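Local coordinates for protein porin (Pseudomonas aeruginosa, PDB 3T24) that forms an outer-membrane beta-barrel channel that probably lets small carboxylate-bearing solutes pass into the periplasm, at residues M145-D148 with G149-L152; P120-P123 with V124-P127; Y265-Y269 with H270-V274; M126-D129 with S130-L133. One frame throughout, in Å; residues are numbered along the deposited sequence.

In the fold
Along the chain the order is contact 2, contact 4, contact 1, contact 3. Contacts 2 and 4 run on from each other in the long loop between strands 111-115 and 136-138; they share M126 and P127, their centres are 12 Å apart, and each lies about 7 Å from the centre of the chain, so this loop is folded into the interior of the barrel. Contacts 1 and 3 are turns at the barrel wall, between strands 140-144 and 150-161 and between strands 255-267 and 270-280, with centres 31 Å apart. The division is that of a porin: wall strands joined by turns, and an inserted loop that probably narrows the pore.

Contact 1 (M145-D148 with G149-L152); sequences MEID and GLTL
With M145 CG set beside its own backbone N (chi1 -62°) and the chain extended beyond it, the thioether runs alongside T151, whose side chain points the same way. M145 CE comes to 3.6 Å from T151 OG1, and the same methyl is equally far from T151 CG2, so it rests against both branches of the threonine. I147 and L150 also lie side by side, with I147 CG2 4.2 Å from L150 CB. The I147/L150 pair closes a type II beta turn, and M145 and T151 flank it; the chain reverses here between the antiparallel barrel strands 140-144 and 150-161. L150 N donates to I147 O at 2.8 Å, and G149 takes the positive phi (87°) of the third position of a type II turn, which glycine adopts readily. The return bond of a closed hairpin is replaced by a water, which accepts from I147 N at 2.9 Å and donates to L150 O at 2.5 Å. On the same carbonyl, M145 CA makes a CA-H...O contact of 3.5 Å with L150 O. Outside the turn, the E146 carboxylate is hydrogen-bonded to S109 OG, K110 N and S111 OG, while L150 touches Y199 of strand 192-200 and approaches a bound detergent molecule.

Contact 2 (P120-P123 with V124-P127); sequences PKLP and VIMP
The I125 side chain lies across both P120 and L122, and its CG2 methyl is the meeting point. From one direction L122 CB approaches I125 CG2 at 4.0 Å, with CD1 of the same leucine almost as near; from another, P120 CG sits 4.1 Å from I125 CG2. The torsion of I125 (chi1 173°) sends CG1 anti to the backbone N and leaves CG2 between the N and the carbonyl carbon, where it can face both partners. M126, the next residue, is directed elsewhere. Its chain bends at chi2 and chi3, laying M126 CG 3.4 Å from L122 O and carrying M126 CE to 3.5 Å from K121 CD, so that the methyl end crosses the aliphatic part of the lysine.

These side chains surround a tight turn: a type I beta turn from L122 to I125, closed by a single antiparallel hydrogen-bonded bridge, with L122 N to I125 O at 3.0 Å and I125 N to L122 O at 2.9 Å. Both donors stand above the plane of the carbonyl they meet, by 61° at L122 O, so neither bond lies on a lone pair. The turn abuts the barrel wall: L122, P123 and V124 touch H210, P123 and V124 also meet Y222, and I125 packs on F192. With L122 and I125 satisfying each other's backbone N and O, and P123 having no N-H to offer, the turn presents mainly apolar surface to the wall, which is consistent with a loop folded into the barrel interior.

Contact 3 (Y265-Y269 with H270-V274); sequences YSLGY and HAFGV
H270 leaves its strand with CB 3.5 Å from L267 O and nearly as close to Y269 C. The first torsion, chi1 -51°, places CG beside the backbone N, and the imidazole then turns one edge to the opposite strand: H270 CD2 lies 3.6 Å from L267 O, which is in the plane of the ring. CD2 also approaches L267 CD1 more loosely, at 4.5 Å. At the other edge ND1 is hydrogen-bonded to Y316 OH, and the ring meets that of Y318 with planes about 40° apart.

The backbone beneath is a two-residue beta hairpin, closed by a type II' turn from L267 to H270 in which G268 takes a positive phi. L267 and H270 form one hydrogen-bonded antiparallel pair, Y265 and F272 the next, with S266 and A271 as the non-hydrogen-bonded pair between them. In the second pair F272 N donates almost straight to Y265 O, at 3.0 Å with 173° at the hydrogen. On the face bearing H270, the rings of Y265 and F272 meet obliquely, CD2 to CD2 at 4.4 Å, and F272 CE2 has L267 CG 4.5 Å away at the ring edge. F272 also meets Y316, so a patch of aromatic rings covers this surface, consistent with an outward-facing side of the barrel; A271, on the other face, touches D317 of strand 310-319.

Contact 4 (M126-D129 with S130-L133); sequences MPND and SRLL. With SO4 (sulfate ion), chain F.
N128 grips S130 with both ends of its amide, in opposite senses: N128 ND2 donates to S130 OG at 3.0 Å, with that oxygen nearly in the amide plane, while S130 N donates to N128 OD1 at 3.2 Å. The second bond closes an Asx turn. It is straight at the hydrogen (174°), yet the donor stands 56° out of the carbonyl plane. N128 OD1 also takes bonds from R163 NH1 and a water, and ND2 has D292 as a further acceptor, so this buried amide is held at both ends and its rotation fixed. The same water accepts from R131 N and donates to L133 O; a second one links D129 OD1, at 2.6 Å, to L132 O.

S130 OG passes the network on to a sulfate, probably from the crystallisation liquor, through a modelled contact with O2 too short to be taken literally. R131 offers one edge of its guanidinium to the ion, with NE 2.6 Å from O2 and NH2 2.7 Å from O3. R163 and R391 complete the arginine pocket, as might suit a channel for carboxylates. The loop is held to the barrel wall on strand 14-30, where R20 bonds to the carbonyls of R131 and L132 and F22 touches both side chains, while L132 and L133 both pack on Y97 of strand 96-108, and on strand 33-50 L132 meets A42 and L133 meets L46.

Contact 1 (M145-D148 with G149-L152)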
ATOM      1  N   MET A 145      -0.275  20.478 -10.667  1.00 38.52           N
ATOM      2  CA  MET A 145      -0.767  20.065 -11.968  1.00 40.06           C
ATOM      3  C   MET A 145      -0.962  21.253 -12.904  1.00 40.61           C
ATOM      4  O   MET A 145      -1.929  21.305 -13.669  1.00 40.53           O
ATOM      5  CB  MET A 145      -2.064  19.279 -11.793  1.00 47.36           C
ATOM      6  CG  MET A 145      -1.866  18.010 -10.973  1.00 55.71           C
ATOM      7  SD  MET A 145      -3.378  17.190 -10.429  1.00 84.82           S
ATOM      8  CE  MET A 145      -2.680  15.723  -9.672  1.00 80.96           C
ATOM      9  N   GLU A 146      -0.053  22.220 -12.843  1.00 37.30           N
ATOM     10  CA  GLU A 146      -0.237  23.441 -13.648  1.00 39.74           C
ATOM     11  C   GLU A 146      -0.265  23.155 -15.148  1.00 40.40           C
ATOM     12  O   GLU A 146      -0.941  23.843 -15.913  1.00 42.80           O
ATOM     13  CB  GLU A 146       0.823  24.499 -13.334  1.00 39.98           C
ATOM     14  CG  GLU A 146       0.776  25.027 -11.911  1.00 40.16           C
ATOM     15  CD  GLU A 146      -0.558  25.669 -11.540  1.00 42.57           C
ATOM     16  OE1 GLU A 146      -0.991  25.466 -10.384  1.00 45.72           O
ATOM     17  OE2 GLU A 146      -1.155  26.394 -12.380  1.00 44.98           O
ATOM     18  N   ILE A 147       0.467  22.124 -15.559  1.00 42.24           N
ATOM     19  CA  ILE A 147       0.601  21.789 -16.968  1.00 41.89           C
ATOM     20  C   ILE A 147      -0.183  20.535 -17.348  1.00 45.28           C
ATOM     21  O   ILE A 147      -0.007  19.475 -16.740  1.00 48.32           O
ATOM     22  CB  ILE A 147       2.087  21.642 -17.342  1.00 41.31           C
ATOM     23  CG1 ILE A 147       2.775  23.004 -17.220  1.00 42.59           C
ATOM     24  CG2 ILE A 147       2.251  21.046 -18.745  1.00 39.27           C
ATOM     25  CD1 ILE A 147       4.267  22.948 -17.349  1.00 43.72           C
ATOM     26  N   ASP A 148      -1.033  20.674 -18.368  1.00 48.07           N
ATOM     27  CA  ASP A 148      -1.889  19.594 -18.846  1.00 50.91           C
ATOM     28  C   ASP A 148      -1.122  18.281 -18.939  1.00 45.82           C
ATOM     29  O   ASP A 148      -0.163  18.181 -19.684  1.00 44.99           O
ATOM     30  CB  ASP A 148      -2.458  19.925 -20.231  1.00 57.06           C
ATOM     31  CG  ASP A 148      -3.497  21.038 -20.195  1.00 68.66           C
ATOM     32  OD1 ASP A 148      -4.007  21.360 -19.097  1.00 71.19           O
ATOM     33  OD2 ASP A 148      -3.819  21.588 -21.277  1.00 74.95           O
ATOM     34  N   GLY A 149      -1.561  17.286 -18.179  1.00 43.60           N
ATOM     35  CA  GLY A 149      -1.012  15.950 -18.253  1.00 43.41           C
ATOM     36  C   GLY A 149       0.188  15.733 -17.365  1.00 43.27           C
ATOM     37  O   GLY A 149       0.625  14.598 -17.179  1.00 44.92           O
ATOM     38  N   LEU A 150       0.730  16.816 -16.814  1.00 39.21           N
ATOM     39  CA  LEU A 150       1.919  16.704 -15.978  1.00 40.30           C
ATOM     40  C   LEU A 150       1.609  16.923 -14.505  1.00 40.36           C
ATOM     41  O   LEU A 150       1.071  17.963 -14.105  1.00 35.28           O
ATOM     42  CB  LEU A 150       3.005  17.669 -16.437  1.00 32.19           C
ATOM     43  CG  LEU A 150       4.353  17.573 -15.727  1.00 33.00           C
ATOM     44  CD1 LEU A 150       5.160  16.346 -16.199  1.00 30.29           C
ATOM     45  CD2 LEU A 150       5.154  18.846 -15.949  1.00 31.38           C
ATOM     46  N   THR A 151       1.968  15.931 -13.706  1.00 39.05           N
ATOM     47  CA  THR A 151       1.706  15.949 -12.285  1.00 38.95           C
ATOM     48  C   THR A 151       3.020  15.850 -11.555  1.00 40.69           C
ATOM     49  O   THR A 151       3.741  14.876 -11.704  1.00 42.08           O
ATOM     50  CB  THR A 151       0.842  14.757 -11.876  1.00 39.48           C
ATOM     51  OG1 THR A 151      -0.468  14.913 -12.432  1.00 46.93           O
ATOM     52  CG2 THR A 151       0.738  14.669 -10.372  1.00 27.17           C
ATOM     53  N   LEU A 152       3.329  16.864 -10.761  1.00 37.48           N
ATOM     54  CA  LEU A 152       4.574  16.891 -10.024  1.00 30.60           C
ATOM     55  C   LEU A 152       4.274  16.805  -8.535  1.00 36.27           C
ATOM     56  O   LEU A 152       3.248  17.287  -8.065  1.00 36.42           O
ATOM     57  CB  LEU A 152       5.341  18.176 -10.333  1.00 34.02           C
ATOM     58  CG  LEU A 152       5.580  18.460 -11.822  1.00 37.72           C
ATOM     59  CD1 LEU A 152       5.887  19.912 -12.045  1.00 29.39           C
ATOM     60  CD2 LEU A 152       6.723  17.602 -12.343  1.00 37.83           C
TER
HETATM   61  O   HOH W   1       2.166  20.243 -14.096  1.00 35.19           O

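Contact 2 (P120-P123 with V124-P127)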
ATOM      1  N   PRO A 120       0.594  10.128   1.618  1.00 36.82           N
ATOM      2  CA  PRO A 120       0.986  10.183   0.205  1.00 38.97           C
ATOM      3  C   PRO A 120       0.755   8.835  -0.483  1.00 36.12           C
ATOM      4  O   PRO A 120       0.715   7.820   0.200  1.00 33.25           O
ATOM      5  CB  PRO A 120       2.475  10.548   0.263  1.00 34.04           C
ATOM      6  CG  PRO A 120       2.910  10.190   1.641  1.00 36.71           C
ATOM      7  CD  PRO A 120       1.738  10.300   2.534  1.00 35.92           C
ATOM      8  N   LYS A 121       0.526   8.844  -1.793  1.00 30.24           N
ATOM      9  CA  LYS A 121       0.372   7.599  -2.560  1.00 32.65           C
ATOM     10  C   LYS A 121       1.308   7.660  -3.757  1.00 29.27           C
ATOM     11  O   LYS A 121       0.954   8.184  -4.798  1.00 33.82           O
ATOM     12  CB  LYS A 121      -1.055   7.408  -3.052  1.00 39.95           C
ATOM     13  CG  LYS A 121      -1.841   6.368  -2.304  1.00 58.79           C
ATOM     14  CD  LYS A 121      -2.214   5.195  -3.198  1.00 70.64           C
ATOM     15  CE  LYS A 121      -3.072   5.638  -4.368  1.00 77.21           C
ATOM     16  NZ  LYS A 121      -3.652   4.464  -5.087  1.00 82.28           N
ATOM     17  N   LEU A 122       2.503   7.124  -3.595  1.00 24.86           N
ATOM     18  CA  LEU A 122       3.535   7.267  -4.601  1.00 23.52           C
ATOM     19  C   LEU A 122       4.361   5.979  -4.754  1.00 32.25           C
ATOM     20  O   LEU A 122       4.448   5.179  -3.827  1.00 43.64           O
ATOM     21  CB  LEU A 122       4.448   8.426  -4.218  1.00 22.40           C
ATOM     22  CG  LEU A 122       3.793   9.806  -4.181  1.00 32.22           C
ATOM     23  CD1 LEU A 122       4.692  10.748  -3.397  1.00 26.45           C
ATOM     24  CD2 LEU A 122       3.459  10.371  -5.600  1.00 22.89           C
ATOM     25  N   PRO A 123       4.981   5.781  -5.930  1.00 31.10           N
ATOM     26  CA  PRO A 123       5.777   4.560  -6.088  1.00 23.49           C
ATOM     27  C   PRO A 123       6.848   4.420  -5.034  1.00 22.71           C
ATOM     28  O   PRO A 123       7.211   3.295  -4.702  1.00 23.22           O
ATOM     29  CB  PRO A 123       6.400   4.730  -7.478  1.00 23.37           C
ATOM     30  CG  PRO A 123       5.339   5.517  -8.234  1.00 24.32           C
ATOM     31  CD  PRO A 123       4.814   6.504  -7.211  1.00 22.01           C
ATOM     32  N   VAL A 124       7.331   5.528  -4.487  1.00 21.59           N
ATOM     33  CA  VAL A 124       8.348   5.437  -3.450  1.00 22.38           C
ATOM     34  C   VAL A 124       7.829   5.498  -2.022  1.00 23.52           C
ATOM     35  O   VAL A 124       8.625   5.484  -1.085  1.00 25.02           O
ATOM     36  CB  VAL A 124       9.422   6.507  -3.635  1.00 26.51           C
ATOM     37  CG1 VAL A 124      10.231   6.187  -4.873  1.00 25.47           C
ATOM     38  CG2 VAL A 124       8.777   7.878  -3.733  1.00 27.15           C
ATOM     39  N   ILE A 125       6.507   5.556  -1.857  1.00 25.59           N
ATOM     40  CA  ILE A 125       5.893   5.505  -0.521  1.00 21.74           C
ATOM     41  C   ILE A 125       4.396   5.167  -0.616  1.00 23.25           C
ATOM     42  O   ILE A 125       3.559   6.005  -1.004  1.00 25.10           O
ATOM     43  CB  ILE A 125       6.140   6.810   0.301  1.00 20.90           C
ATOM     44  CG1 ILE A 125       5.361   6.797   1.617  1.00 25.27           C
ATOM     45  CG2 ILE A 125       5.715   8.041  -0.475  1.00 22.79           C
ATOM     46  CD1 ILE A 125       5.467   5.449   2.389  1.00 44.00           C
ATOM     47  N   MET A 126       4.070   3.921  -0.287  1.00 21.10           N
ATOM     48  CA  MET A 126       2.679   3.477  -0.229  1.00 26.67           C
ATOM     49  C   MET A 126       2.337   3.102   1.198  1.00 25.42           C
ATOM     50  O   MET A 126       2.662   2.018   1.661  1.00 26.76           O
ATOM     51  CB  MET A 126       2.400   2.296  -1.170  1.00 24.38           C
ATOM     52  CG  MET A 126       2.603   2.625  -2.623  1.00 26.85           C
ATOM     53  SD  MET A 126       1.226   3.553  -3.336  1.00 30.29           S
ATOM     54  CE  MET A 126      -0.094   2.368  -3.089  1.00 31.56           C
ATOM     55  N   PRO A 127       1.680   4.024   1.900  1.00 38.11           N
ATOM     56  CA  PRO A 127       1.345   3.879   3.320  1.00 27.11           C
ATOM     57  C   PRO A 127       0.449   2.669   3.512  1.00 29.51           C
ATOM     58  O   PRO A 127      -0.428   2.421   2.690  1.00 32.90           O
ATOM     59  CB  PRO A 127       0.586   5.170   3.620  1.00 26.13           C
ATOM     60  CG  PRO A 127       1.076   6.149   2.581  1.00 27.18           C
ATOM     61  CD  PRO A 127       1.245   5.324   1.351  1.00 30.36           C
TER

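Contact 3 (Y265-Y269 with H270-V274)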
ATOM      1  N   TYR A 265      -5.172  -8.579 -18.767  1.00 65.92           N
ATOM      2  CA  TYR A 265      -6.114  -8.588 -19.868  1.00 65.27           C
ATOM      3  C   TYR A 265      -7.525  -8.659 -19.308  1.00 61.07           C
ATOM      4  O   TYR A 265      -7.874  -9.617 -18.621  1.00 58.73           O
ATOM      5  CB  TYR A 265      -5.835  -9.789 -20.770  1.00 70.62           C
ATOM      6  CG  TYR A 265      -6.876 -10.000 -21.838  1.00 78.01           C
ATOM      7  CD1 TYR A 265      -6.986  -9.120 -22.902  1.00 83.23           C
ATOM      8  CD2 TYR A 265      -7.746 -11.081 -21.783  1.00 81.53           C
ATOM      9  CE1 TYR A 265      -7.934  -9.302 -23.888  1.00 88.02           C
ATOM     10  CE2 TYR A 265      -8.702 -11.273 -22.765  1.00 88.01           C
ATOM     11  CZ  TYR A 265      -8.791 -10.379 -23.817  1.00 91.12           C
ATOM     12  OH  TYR A 265      -9.736 -10.557 -24.806  1.00 96.07           O
ATOM     13  N   SER A 266      -8.337  -7.647 -19.594  1.00 58.16           N
ATOM     14  CA  SER A 266      -9.675  -7.592 -19.029  1.00 59.06           C
ATOM     15  C   SER A 266     -10.717  -7.872 -20.098  1.00 68.12           C
ATOM     16  O   SER A 266     -10.691  -7.263 -21.169  1.00 68.59           O
ATOM     17  CB  SER A 266      -9.945  -6.214 -18.410  1.00 67.01           C
ATOM     18  OG  SER A 266      -8.820  -5.719 -17.699  1.00 66.47           O
ATOM     19  N   LEU A 267     -11.639  -8.786 -19.811  1.00 71.52           N
ATOM     20  CA  LEU A 267     -12.762  -8.998 -20.715  1.00 78.76           C
ATOM     21  C   LEU A 267     -14.080  -9.218 -19.970  1.00 76.63           C
ATOM     22  O   LEU A 267     -14.231 -10.167 -19.199  1.00 74.71           O
ATOM     23  CB  LEU A 267     -12.464 -10.107 -21.735  1.00 85.95           C
ATOM     24  CG  LEU A 267     -12.716 -11.592 -21.478  1.00 90.43           C
ATOM     25  CD1 LEU A 267     -14.186 -11.931 -21.675  1.00 93.52           C
ATOM     26  CD2 LEU A 267     -11.867 -12.420 -22.430  1.00 91.47           C
ATOM     27  N   GLY A 268     -15.028  -8.316 -20.210  1.00 77.21           N
ATOM     28  CA  GLY A 268     -16.294  -8.335 -19.504  1.00 76.51           C
ATOM     29  C   GLY A 268     -16.071  -8.128 -18.021  1.00 73.04           C
ATOM     30  O   GLY A 268     -15.488  -7.124 -17.598  1.00 71.23           O
ATOM     31  N   TYR A 269     -16.527  -9.086 -17.225  1.00 72.53           N
ATOM     32  CA  TYR A 269     -16.361  -9.007 -15.782  1.00 72.88           C
ATOM     33  C   TYR A 269     -15.229  -9.917 -15.279  1.00 73.69           C
ATOM     34  O   TYR A 269     -15.094 -10.165 -14.080  1.00 73.76           O
ATOM     35  CB  TYR A 269     -17.688  -9.303 -15.087  1.00 72.66           C
ATOM     36  CG  TYR A 269     -18.710  -8.203 -15.287  1.00 78.67           C
ATOM     37  CD1 TYR A 269     -18.776  -7.119 -14.412  1.00 78.44           C
ATOM     38  CD2 TYR A 269     -19.602  -8.238 -16.353  1.00 83.15           C
ATOM     39  CE1 TYR A 269     -19.705  -6.107 -14.591  1.00 81.82           C
ATOM     40  CE2 TYR A 269     -20.537  -7.225 -16.541  1.00 85.35           C
ATOM     41  CZ  TYR A 269     -20.582  -6.163 -15.657  1.00 83.74           C
ATOM     42  OH  TYR A 269     -21.504  -5.157 -15.829  1.00 83.07           O
ATOM     43  N   HIS A 270     -14.418 -10.405 -16.212  1.00 70.70           N
ATOM     44  CA  HIS A 270     -13.250 -11.202 -15.870  1.00 65.12           C
ATOM     45  C   HIS A 270     -12.016 -10.359 -16.088  1.00 66.29           C
ATOM     46  O   HIS A 270     -12.006  -9.462 -16.937  1.00 69.82           O
ATOM     47  CB  HIS A 270     -13.125 -12.431 -16.769  1.00 64.05           C
ATOM     48  CG  HIS A 270     -14.367 -13.255 -16.860  1.00 69.97           C
ATOM     49  ND1 HIS A 270     -14.509 -14.470 -16.210  1.00 69.32           N
ATOM     50  CD2 HIS A 270     -15.523 -13.063 -17.538  1.00 72.30           C
ATOM     51  CE1 HIS A 270     -15.693 -14.976 -16.480  1.00 71.42           C
ATOM     52  NE2 HIS A 270     -16.333 -14.141 -17.285  1.00 73.62           N
ATOM     53  N   ALA A 271     -10.971 -10.665 -15.325  1.00 61.09           N
ATOM     54  CA  ALA A 271      -9.645 -10.114 -15.553  1.00 54.21           C
ATOM     55  C   ALA A 271      -8.652 -11.218 -15.266  1.00 54.79           C
ATOM     56  O   ALA A 271      -8.755 -11.898 -14.241  1.00 60.59           O
ATOM     57  CB  ALA A 271      -9.390  -8.903 -14.645  1.00 50.79           C
ATOM     58  N   PHE A 272      -7.708 -11.424 -16.178  1.00 55.44           N
ATOM     59  CA  PHE A 272      -6.674 -12.428 -15.979  1.00 51.20           C
ATOM     60  C   PHE A 272      -5.341 -11.709 -15.986  1.00 55.05           C
ATOM     61  O   PHE A 272      -5.008 -11.016 -16.947  1.00 58.98           O
ATOM     62  CB  PHE A 272      -6.695 -13.471 -17.095  1.00 54.11           C
ATOM     63  CG  PHE A 272      -8.059 -14.022 -17.398  1.00 69.00           C
ATOM     64  CD1 PHE A 272      -8.440 -15.271 -16.928  1.00 69.58           C
ATOM     65  CD2 PHE A 272      -8.957 -13.306 -18.190  1.00 72.54           C
ATOM     66  CE1 PHE A 272      -9.699 -15.792 -17.229  1.00 71.47           C
ATOM     67  CE2 PHE A 272     -10.215 -13.821 -18.493  1.00 72.04           C
ATOM     68  CZ  PHE A 272     -10.585 -15.063 -18.010  1.00 72.18           C
ATOM     69  N   GLY A 273      -4.572 -11.859 -14.917  1.00 51.42           N
ATOM     70  CA  GLY A 273      -3.351 -11.097 -14.793  1.00 45.38           C
ATOM     71  C   GLY A 273      -2.144 -11.984 -14.626  1.00 46.01           C
ATOM     72  O   GLY A 273      -2.214 -13.031 -14.006  1.00 46.34           O
ATOM     73  N   VAL A 274      -1.032 -11.549 -15.197  1.00 46.94           N
ATOM     74  CA  VAL A 274       0.240 -12.211 -15.015  1.00 45.13           C
ATOM     75  C   VAL A 274       1.278 -11.205 -14.529  1.00 40.01           C
ATOM     76  O   VAL A 274       1.362 -10.094 -15.043  1.00 42.94           O
ATOM     77  CB  VAL A 274       0.720 -12.831 -16.327  1.00 52.15           C
ATOM     78  CG1 VAL A 274       2.203 -13.146 -16.241  1.00 53.96           C
ATOM     79  CG2 VAL A 274      -0.072 -14.076 -16.620  1.00 52.74           C
TER

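Contact 4 (M126-D129 with S130-L133)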
ATOM      1  N   MET A 126       4.070   3.921  -0.287  1.00 21.10           N
ATOM      2  CA  MET A 126       2.679   3.477  -0.229  1.00 26.67           C
ATOM      3  C   MET A 126       2.337   3.102   1.198  1.00 25.42           C
ATOM      4  O   MET A 126       2.662   2.018   1.661  1.00 26.76           O
ATOM      5  CB  MET A 126       2.400   2.296  -1.170  1.00 24.38           C
ATOM      6  CG  MET A 126       2.603   2.625  -2.623  1.00 26.85           C
ATOM      7  SD  MET A 126       1.226   3.553  -3.336  1.00 30.29           S
ATOM      8  CE  MET A 126      -0.094   2.368  -3.089  1.00 31.56           C
ATOM      9  N   PRO A 127       1.680   4.024   1.900  1.00 38.11           N
ATOM     10  CA  PRO A 127       1.345   3.879   3.320  1.00 27.11           C
ATOM     11  C   PRO A 127       0.449   2.669   3.512  1.00 29.51           C
ATOM     12  O   PRO A 127      -0.428   2.421   2.690  1.00 32.90           O
ATOM     13  CB  PRO A 127       0.586   5.170   3.620  1.00 26.13           C
ATOM     14  CG  PRO A 127       1.076   6.149   2.581  1.00 27.18           C
ATOM     15  CD  PRO A 127       1.245   5.324   1.351  1.00 30.36           C
ATOM     16  N   ASN A 128       0.686   1.895   4.564  1.00 27.46           N
ATOM     17  CA  ASN A 128      -0.181   0.763   4.831  1.00 25.76           C
ATOM     18  C   ASN A 128      -1.593   1.150   5.289  1.00 30.40           C
ATOM     19  O   ASN A 128      -1.763   2.060   6.110  1.00 30.88           O
ATOM     20  CB  ASN A 128       0.414  -0.165   5.875  1.00 24.29           C
ATOM     21  CG  ASN A 128      -0.468  -1.363   6.102  1.00 33.52           C
ATOM     22  OD1 ASN A 128      -1.298  -1.368   7.006  1.00 41.13           O
ATOM     23  ND2 ASN A 128      -0.337  -2.363   5.246  1.00 24.92           N
ATOM     24  N   ASP A 129      -2.597   0.454   4.759  1.00 34.11           N
ATOM     25  CA  ASP A 129      -3.950   0.559   5.293  1.00 37.98           C
ATOM     26  C   ASP A 129      -4.730  -0.748   5.152  1.00 35.53           C
ATOM     27  O   ASP A 129      -5.875  -0.763   4.722  1.00 41.12           O
ATOM     28  CB  ASP A 129      -4.729   1.728   4.669  1.00 43.74           C
ATOM     29  CG  ASP A 129      -6.072   1.950   5.353  1.00 54.52           C
ATOM     30  OD1 ASP A 129      -6.249   1.380   6.462  1.00 47.19           O
ATOM     31  OD2 ASP A 129      -6.931   2.693   4.800  1.00 59.18           O
ATOM     32  N   SER A 130      -4.110  -1.838   5.557  1.00 34.37           N
ATOM     33  CA  SER A 130      -4.697  -3.148   5.402  1.00 41.26           C
ATOM     34  C   SER A 130      -5.234  -3.666   6.732  1.00 47.14           C
ATOM     35  O   SER A 130      -5.978  -4.642   6.748  1.00 58.78           O
ATOM     36  CB  SER A 130      -3.653  -4.128   4.847  1.00 37.42           C
ATOM     37  OG  SER A 130      -2.606  -4.317   5.789  1.00 36.69           O
ATOM     38  N   ARG A 131      -4.844  -3.034   7.840  1.00 41.30           N
ATOM     39  CA  ARG A 131      -5.336  -3.417   9.178  1.00 45.91           C
ATOM     40  C   ARG A 131      -6.525  -2.548   9.608  1.00 40.83           C
ATOM     41  O   ARG A 131      -7.360  -2.189   8.790  1.00 36.58           O
ATOM     42  CB  ARG A 131      -4.235  -3.286  10.233  1.00 58.32           C
ATOM     43  CG  ARG A 131      -3.013  -4.135   9.997  1.00 63.21           C
ATOM     44  CD  ARG A 131      -3.338  -5.604  10.005  1.00 61.29           C
ATOM     45  NE  ARG A 131      -2.199  -6.380   9.534  1.00 59.15           N
ATOM     46  CZ  ARG A 131      -1.393  -7.081  10.324  1.00 57.41           C
ATOM     47  NH1 ARG A 131      -1.615  -7.118  11.638  1.00 51.89           N
ATOM     48  NH2 ARG A 131      -0.374  -7.754   9.795  1.00 50.17           N
ATOM     49  N   LEU A 132      -6.593  -2.196  10.891  1.00 36.78           N
ATOM     50  CA  LEU A 132      -7.741  -1.425  11.396  1.00 41.09           C
ATOM     51  C   LEU A 132      -7.647   0.067  11.056  1.00 33.56           C
ATOM     52  O   LEU A 132      -8.578   0.656  10.541  1.00 34.88           O
ATOM     53  CB  LEU A 132      -7.888  -1.595  12.910  1.00 35.99           C
ATOM     54  CG  LEU A 132      -9.174  -1.019  13.523  1.00 41.00           C
ATOM     55  CD1 LEU A 132     -10.432  -1.752  13.017  1.00 38.46           C
ATOM     56  CD2 LEU A 132      -9.117  -1.047  15.067  1.00 36.58           C
ATOM     57  N   LEU A 133      -6.504   0.651  11.380  1.00 33.67           N
ATOM     58  CA  LEU A 133      -6.253   2.064  11.215  1.00 35.13           C
ATOM     59  C   LEU A 133      -5.078   2.259  10.246  1.00 32.91           C
ATOM     60  O   LEU A 133      -4.118   1.482  10.239  1.00 35.88           O
ATOM     61  CB  LEU A 133      -5.915   2.674  12.577  1.00 36.58           C
ATOM     62  CG  LEU A 133      -6.923   2.425  13.714  1.00 40.64           C
ATOM     63  CD1 LEU A 133      -6.488   3.137  14.995  1.00 39.70           C
ATOM     64  CD2 LEU A 133      -8.345   2.844  13.330  1.00 34.16           C
TER
HETATM   65  S   SO4 F 397      -0.219  -6.578   6.634  1.00 57.41           S
HETATM   66  O1  SO4 F 397       0.018  -6.444   5.199  1.00 59.24           O
HETATM   67  O2  SO4 F 397      -1.573  -6.150   6.976  1.00 65.56           O
HETATM   68  O3  SO4 F 397      -0.092  -7.960   7.077  1.00 60.61           O
HETATM   69  O4  SO4 F 397       0.766  -5.741   7.322  1.00 60.83           O
HETATM   70  O   HOH W   2      -3.787  -0.570   8.400  1.00 30.70           O
HETATM   71  O   HOH W   3      -8.316   2.018   7.990  1.00 48.35           O